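PDB 4L8N: PDZ domain protein from Parabacteroides distasonis, which is of unknown function but carries PDZ domains towards both ends and a DUF4136 domain between them, and binds magnesium. Local coordinates for residues T306-G311 against G425-T430; E343-H348 against F411-Y416. All blocks are in the same frame, centred on the assembly; numbering follows the deposited sequence.

In the fold
From the N terminus, the chain passes through a six-stranded antiparallel sheet and enters a mixed sheet, in which strand 298-309 carries 306-311, the first half of interaction 1. It then turns through the hairpin at 343-348, runs through helices 354-367 and 395-402 and reaches segment 411-416, whose 3-10 turn packs back on the hairpin as interaction 2 and closes a loop of 62 residues. At 425-430 the chain returns to the end of strand 298-309, so interaction 1 closes a larger loop with interaction 2 nested inside it. Their centres lie about 9 Å apart. Probable backbone bonds, Asn308 to Leu414 and Gly346 to Thr430, join them, and both reach the same mixed sheet.

Interaction 1: T306-G311 against G425-T430; sequences TYNYTG and GNNACT
Asn308 and Asn427 reach towards each other from opposite directions and meet amide to amide, each giving one N-H and accepting one. Asn308 ND2 donates to Asn427 OD1 at 3.0 Å, and Asn427 ND2 returns the bond to Asn308 OD1 at 3.1 Å. Both bonds are fairly straight, and together they close an eight-membered hydrogen-bonded ring. The two amide planes are turned 47° from each other, so the ring is twisted. Each acceptor lies close to the plane of the amide that donates to it, whereas each donor approaches its carbonyl from outside the carbonyl plane. Across the ring the two acceptors, Asn308 OD1 and Asn427 OD1, stand 3.4 Å apart and are not bonded.

The two residues reach this meeting differently. From strand 298-309 Asn308 points at the loop, its CG opposite its own carbonyl carbon (chi1 -88°). Asn427 lies in the loop just ahead of strand 429-435, and its CG stands opposite the backbone N (chi1 -164°), which swings the amide over to Asn308. The sulfur of Cys429 borders the pair more loosely, its SG being 4.5 Å from Asn308 ND2. Tyr416 touches both asparagine side chains.

Asn308 ND2 has a second acceptor, the main-chain oxygen of Tyr413, so this nitrogen grips both the 425-430 loop and the 3-10 turn at 412-414. Because a carbonyl oxygen can only accept, that bond indicates which end of the Asn308 amide is nitrogen, and the reciprocal pair then orients the Asn427 amide. The bonding thus argues for this rotation of both amides. With Asn308 buried and Asn427 only partly exposed, the contact is a neutral, directional clasp between a strand end and a loop, in which the polar atoms of both amides find partners.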
loop_
_atom_site.group_PDB
_atom_site.type_symbol
_atom_site.label_atom_id
_atom_site.label_comp_id
_atom_site.label_asym_id
_atom_site.label_seq_id
_atom_site.Cartn_x
_atom_site.Cartn_y
_atom_site.Cartn_z
ATOM N N THR A 306 10.197 33.045 -10.592
ATOM C CA THR A 306 9.781 34.423 -10.762
ATOM C C THR A 306 11.029 35.228 -11.019
ATOM O O THR A 306 11.967 35.148 -10.246
ATOM C CB THR A 306 8.975 34.954 -9.569
ATOM O OG1 THR A 306 7.841 34.116 -9.358
ATOM C CG2 THR A 306 8.504 36.398 -9.778
ATOM N N TYR A 307 11.047 36.003 -12.099
ATOM C CA TYR A 307 12.178 36.860 -12.411
ATOM C C TYR A 307 11.719 38.131 -13.100
ATOM O O TYR A 307 10.615 38.170 -13.641
ATOM C CB TYR A 307 13.232 36.115 -13.261
ATOM C CG TYR A 307 12.788 35.687 -14.648
ATOM C CD1 TYR A 307 12.133 34.475 -14.848
ATOM C CD2 TYR A 307 13.138 36.428 -15.773
ATOM C CE1 TYR A 307 11.743 34.062 -16.120
ATOM C CE2 TYR A 307 12.795 36.001 -17.057
ATOM C CZ TYR A 307 12.084 34.823 -17.224
ATOM O OH TYR A 307 11.727 34.386 -18.478
ATOM N N ASN A 308 12.569 39.178 -13.068
ATOM C CA ASN A 308 12.350 40.433 -13.805
ATOM C C ASN A 308 12.741 40.170 -15.248
ATOM O O ASN A 308 13.895 39.796 -15.522
ATOM C CB ASN A 308 13.166 41.607 -13.231
ATOM C CG ASN A 308 12.533 42.405 -12.118
ATOM O OD1 ASN A 308 11.314 42.429 -11.895
ATOM N ND2 ASN A 308 13.369 43.138 -11.427
ATOM N N TYR A 309 11.762 40.308 -16.159
ATOM C CA TYR A 309 11.923 40.092 -17.580
ATOM C C TYR A 309 12.030 41.413 -18.354
ATOM O O TYR A 309 11.159 42.280 -18.227
ATOM C CB TYR A 309 10.738 39.271 -18.090
ATOM C CG TYR A 309 10.680 39.131 -19.597
ATOM C CD1 TYR A 309 11.523 38.249 -20.266
ATOM C CD2 TYR A 309 9.767 39.865 -20.351
ATOM C CE1 TYR A 309 11.472 38.111 -21.650
ATOM C CE2 TYR A 309 9.693 39.719 -21.731
ATOM C CZ TYR A 309 10.553 38.844 -22.378
ATOM O OH TYR A 309 10.485 38.678 -23.738
ATOM N N THR A 310 13.080 41.533 -19.189
ATOM C CA THR A 310 13.327 42.674 -20.079
ATOM C C THR A 310 13.273 42.194 -21.555
ATOM O O THR A 310 12.878 42.950 -22.434
ATOM C CB THR A 310 14.656 43.374 -19.777
ATOM O OG1 THR A 310 15.729 42.554 -20.239
ATOM C CG2 THR A 310 14.834 43.748 -18.305
ATOM N N GLY A 311 13.679 40.957 -21.806
ATOM C CA GLY A 311 13.678 40.378 -23.142
ATOM C C GLY A 311 15.045 40.272 -23.775
ATOM O O GLY A 311 15.144 39.846 -24.921
ATOM N N GLY A 425 12.112 51.281 -3.196
ATOM C CA GLY A 425 10.780 51.000 -3.745
ATOM C C GLY A 425 10.649 51.269 -5.235
ATOM O O GLY A 425 9.633 51.816 -5.697
ATOM N N ASN A 426 11.685 50.879 -5.997
ATOM C CA ASN A 426 11.737 51.120 -7.422
ATOM C C ASN A 426 12.310 49.921 -8.163
ATOM O O ASN A 426 13.533 49.696 -8.166
ATOM C CB ASN A 426 12.561 52.382 -7.697
ATOM C CG ASN A 426 12.647 52.743 -9.148
ATOM O OD1 ASN A 426 11.634 52.767 -9.866
ATOM N ND2 ASN A 426 13.866 53.018 -9.603
ATOM N N ASN A 427 11.401 49.178 -8.830
ATOM C CA ASN A 427 11.730 47.998 -9.620
ATOM C C ASN A 427 12.294 48.381 -11.011
ATOM O O ASN A 427 12.825 47.520 -11.692
ATOM C CB ASN A 427 10.514 47.076 -9.743
ATOM C CG ASN A 427 10.838 45.669 -10.208
ATOM O OD1 ASN A 427 11.811 45.053 -9.773
ATOM N ND2 ASN A 427 10.042 45.138 -11.127
ATOM N N ALA A 428 12.260 49.661 -11.393
ATOM C CA ALA A 428 12.813 50.119 -12.672
ATOM C C ALA A 428 14.356 50.077 -12.659
ATOM O O ALA A 428 14.995 50.610 -11.749
ATOM C CB ALA A 428 12.317 51.513 -12.984
ATOM N N CYS A 429 14.945 49.406 -13.661
ATOM C CA CYS A 429 16.391 49.186 -13.775
ATOM C C CYS A 429 16.982 50.087 -14.831
ATOM O O CYS A 429 16.370 50.312 -15.874
ATOM C CB CYS A 429 16.690 47.716 -14.068
ATOM S SG CYS A 429 15.753 46.542 -13.038
ATOM N N THR A 430 18.177 50.613 -14.552
ATOM C CA THR A 430 18.898 51.508 -15.451
ATOM C C THR A 430 19.864 50.693 -16.277
ATOM O O THR A 430 20.709 49.989 -15.728
ATOM C CB THR A 430 19.604 52.621 -14.650
ATOM O OG1 THR A 430 18.619 53.427 -13.998
ATOM C CG2 THR A 430 20.483 53.499 -15.512
#

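Interaction 2: E343-H348 against F411-Y416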
loop_
_atom_site.group_PDB
_atom_site.type_symbol
_atom_site.label_atom_id
_atom_site.label_comp_id
_atom_site.label_asym_id
_atom_site.label_seq_id
_atom_site.Cartn_x
_atom_site.Cartn_y
_atom_site.Cartn_z
ATOM N N GLU A 343 27.143 48.576 -20.765
ATOM C CA GLU A 343 28.229 49.105 -19.943
ATOM C C GLU A 343 27.930 48.709 -18.500
ATOM O O GLU A 343 28.744 48.034 -17.866
ATOM C CB GLU A 343 28.380 50.634 -20.114
ATOM C CG GLU A 343 28.792 51.060 -21.517
ATOM C CD GLU A 343 28.938 52.553 -21.714
ATOM O OE1 GLU A 343 27.908 53.233 -21.934
ATOM O OE2 GLU A 343 30.086 53.047 -21.634
ATOM N N LYS A 344 26.718 49.048 -18.016
ATOM C CA LYS A 344 26.302 48.671 -16.673
ATOM C C LYS A 344 24.766 48.534 -16.532
ATOM O O LYS A 344 23.999 49.107 -17.316
ATOM C CB LYS A 344 26.875 49.643 -15.612
ATOM C CG LYS A 344 26.422 51.097 -15.647
ATOM C CD LYS A 344 27.226 51.901 -14.613
ATOM C CE LYS A 344 26.847 53.361 -14.539
ATOM N NZ LYS A 344 25.654 53.594 -13.679
ATOM N N ILE A 345 24.345 47.714 -15.543
ATOM C CA ILE A 345 22.950 47.520 -15.118
ATOM C C ILE A 345 22.908 48.078 -13.687
ATOM O O ILE A 345 23.527 47.526 -12.767
ATOM C CB ILE A 345 22.374 46.070 -15.237
ATOM C CG1 ILE A 345 22.774 45.387 -16.571
ATOM C CG2 ILE A 345 20.838 46.089 -15.023
ATOM C CD1 ILE A 345 22.522 43.904 -16.661
ATOM N N GLY A 346 22.245 49.212 -13.549
ATOM C CA GLY A 346 22.186 49.939 -12.295
ATOM C C GLY A 346 23.534 50.591 -12.056
ATOM O O GLY A 346 23.960 51.454 -12.839
ATOM N N ARG A 347 24.244 50.125 -11.014
ATOM C CA ARG A 347 25.568 50.645 -10.698
ATOM C C ARG A 347 26.627 49.548 -10.860
ATOM O O ARG A 347 27.771 49.724 -10.432
ATOM C CB ARG A 347 25.597 51.284 -9.283
ATOM C CG ARG A 347 24.915 50.496 -8.161
ATOM C CD ARG A 347 25.098 51.179 -6.812
ATOM N NE ARG A 347 24.053 52.172 -6.522
ATOM C CZ ARG A 347 24.114 53.079 -5.543
ATOM N NH1 ARG A 347 25.188 53.155 -4.762
ATOM N NH2 ARG A 347 23.109 53.923 -5.346
ATOM N N HIS A 348 26.267 48.443 -11.528
ATOM C CA HIS A 348 27.177 47.309 -11.682
ATOM C C HIS A 348 27.635 47.095 -13.111
ATOM O O HIS A 348 26.818 46.827 -13.996
ATOM C CB HIS A 348 26.543 46.020 -11.151
ATOM C CG HIS A 348 25.988 46.145 -9.772
ATOM N ND1 HIS A 348 26.806 46.386 -8.684
ATOM C CD2 HIS A 348 24.709 46.039 -9.347
ATOM C CE1 HIS A 348 26.000 46.442 -7.638
ATOM N NE2 HIS A 348 24.729 46.229 -7.986
ATOM N N PHE A 411 23.732 40.784 -12.623
ATOM C CA PHE A 411 22.548 40.009 -12.949
ATOM C C PHE A 411 21.528 39.974 -11.810
ATOM O O PHE A 411 20.417 39.486 -12.024
ATOM C CB PHE A 411 22.934 38.596 -13.387
ATOM C CG PHE A 411 23.679 38.531 -14.706
ATOM C CD1 PHE A 411 23.018 38.750 -15.914
ATOM C CD2 PHE A 411 25.034 38.213 -14.743
ATOM C CE1 PHE A 411 23.705 38.682 -17.129
ATOM C CE2 PHE A 411 25.716 38.122 -15.967
ATOM C CZ PHE A 411 25.044 38.358 -17.148
ATOM N N SER A 412 21.833 40.561 -10.652
ATOM C CA SER A 412 20.880 40.589 -9.518
ATOM C C SER A 412 19.577 41.370 -9.859
ATOM O O SER A 412 18.605 41.260 -9.120
ATOM C CB SER A 412 21.527 41.160 -8.250
ATOM O OG SER A 412 21.763 42.555 -8.375
ATOM N N TYR A 413 19.560 42.126 -10.976
ATOM C CA TYR A 413 18.408 42.884 -11.486
ATOM C C TYR A 413 17.225 41.924 -11.748
ATOM O O TYR A 413 16.064 42.322 -11.652
ATOM C CB TYR A 413 18.791 43.678 -12.768
ATOM C CG TYR A 413 18.762 42.883 -14.066
ATOM C CD1 TYR A 413 17.591 42.774 -14.816
ATOM C CD2 TYR A 413 19.909 42.256 -14.551
ATOM C CE1 TYR A 413 17.552 42.025 -15.995
ATOM C CE2 TYR A 413 19.882 41.505 -15.728
ATOM C CZ TYR A 413 18.703 41.401 -16.452
ATOM O OH TYR A 413 18.674 40.691 -17.624
ATOM N N LEU A 414 17.537 40.657 -12.068
ATOM C CA LEU A 414 16.561 39.601 -12.289
ATOM C C LEU A 414 15.677 39.416 -11.073
ATOM O O LEU A 414 14.535 38.963 -11.226
ATOM C CB LEU A 414 17.269 38.278 -12.627
ATOM C CG LEU A 414 17.974 38.237 -13.996
ATOM C CD1 LEU A 414 19.012 37.151 -14.024
ATOM C CD2 LEU A 414 16.983 38.109 -15.150
ATOM N N TYR A 415 16.184 39.799 -9.864
ATOM C CA TYR A 415 15.432 39.660 -8.617
ATOM C C TYR A 415 15.229 41.014 -7.912
ATOM O O TYR A 415 15.017 41.051 -6.708
ATOM C CB TYR A 415 16.116 38.626 -7.698
ATOM C CG TYR A 415 16.055 37.215 -8.247
ATOM C CD1 TYR A 415 14.838 36.547 -8.376
ATOM C CD2 TYR A 415 17.201 36.580 -8.734
ATOM C CE1 TYR A 415 14.771 35.256 -8.905
ATOM C CE2 TYR A 415 17.143 35.294 -9.279
ATOM C CZ TYR A 415 15.928 34.628 -9.337
ATOM O OH TYR A 415 15.842 33.349 -9.825
ATOM N N TYR A 416 15.181 42.114 -8.681
ATOM C CA TYR A 416 15.013 43.463 -8.136
ATOM C C TYR A 416 13.632 43.749 -7.541
ATOM O O TYR A 416 13.463 44.794 -6.903
ATOM C CB TYR A 416 15.362 44.518 -9.176
ATOM C CG TYR A 416 16.696 45.138 -8.874
ATOM C CD1 TYR A 416 17.767 44.356 -8.432
ATOM C CD2 TYR A 416 16.874 46.516 -8.927
ATOM C CE1 TYR A 416 18.989 44.927 -8.084
ATOM C CE2 TYR A 416 18.082 47.106 -8.541
ATOM C CZ TYR A 416 19.149 46.303 -8.159
ATOM O OH TYR A 416 20.359 46.864 -7.842
#
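Ile345 and Tyr413 form the close part of this contact, with both branches of the isoleucine, CG2 and CD1, lying along the same side of the tyrosine side chain. Ile345 CD1 reaches the ring obliquely, 3.7 Å from Tyr413 CE2, while Ile345 CG2 sits nearer the root of the side chain, 3.9 Å from Tyr413 CB. Ile345 CG2 lies opposite its backbone N and CG1 beside it (chi1 -43°), which spreads the two branches along the tyrosine. Leu414 CG rests over the rim of one face, 4.0 Å above the plane of the Tyr413 ring, on the side opposite Ile345, so the ring is held between them. The phenol oxygen bonds to Glu107 and Tyr314, anchoring the far end of the ring in a polar setting.

Towards the turn the fit slackens. Tyr416 OH lies near the plane of the His348 ring, at its edge, but 4.4 Å from His348 NE2. The two are linked through a third residue: both hydrogen-bond to Gln403 OE1, so the glutamine bridges them. Further out, Arg347 is exposed at the turn, and Lys344 NZ bonds to Gly346 O at 2.9 Å, in the carbonyl plane, which holds the peptide after Gly346.

The backbone beneath is a type II' turn from Ile345 to His348, closed by Ile345 N to His348 O at 3.0 Å and His348 N to Ile345 O at 3.1 Å. Gly346, with its positive phi, takes the turn's second position. Just before it, Glu343 and Lys344 both face Asn432 in a classic beta bulge. This tight hairpin, followed by helix 354-367, is consistent with the C-terminal PDZ domain and resembles the hairpin of strands 50-54 and 57-58 in the N-terminal one; here a 3-10 turn from the loop after helix 395-402 packs against it.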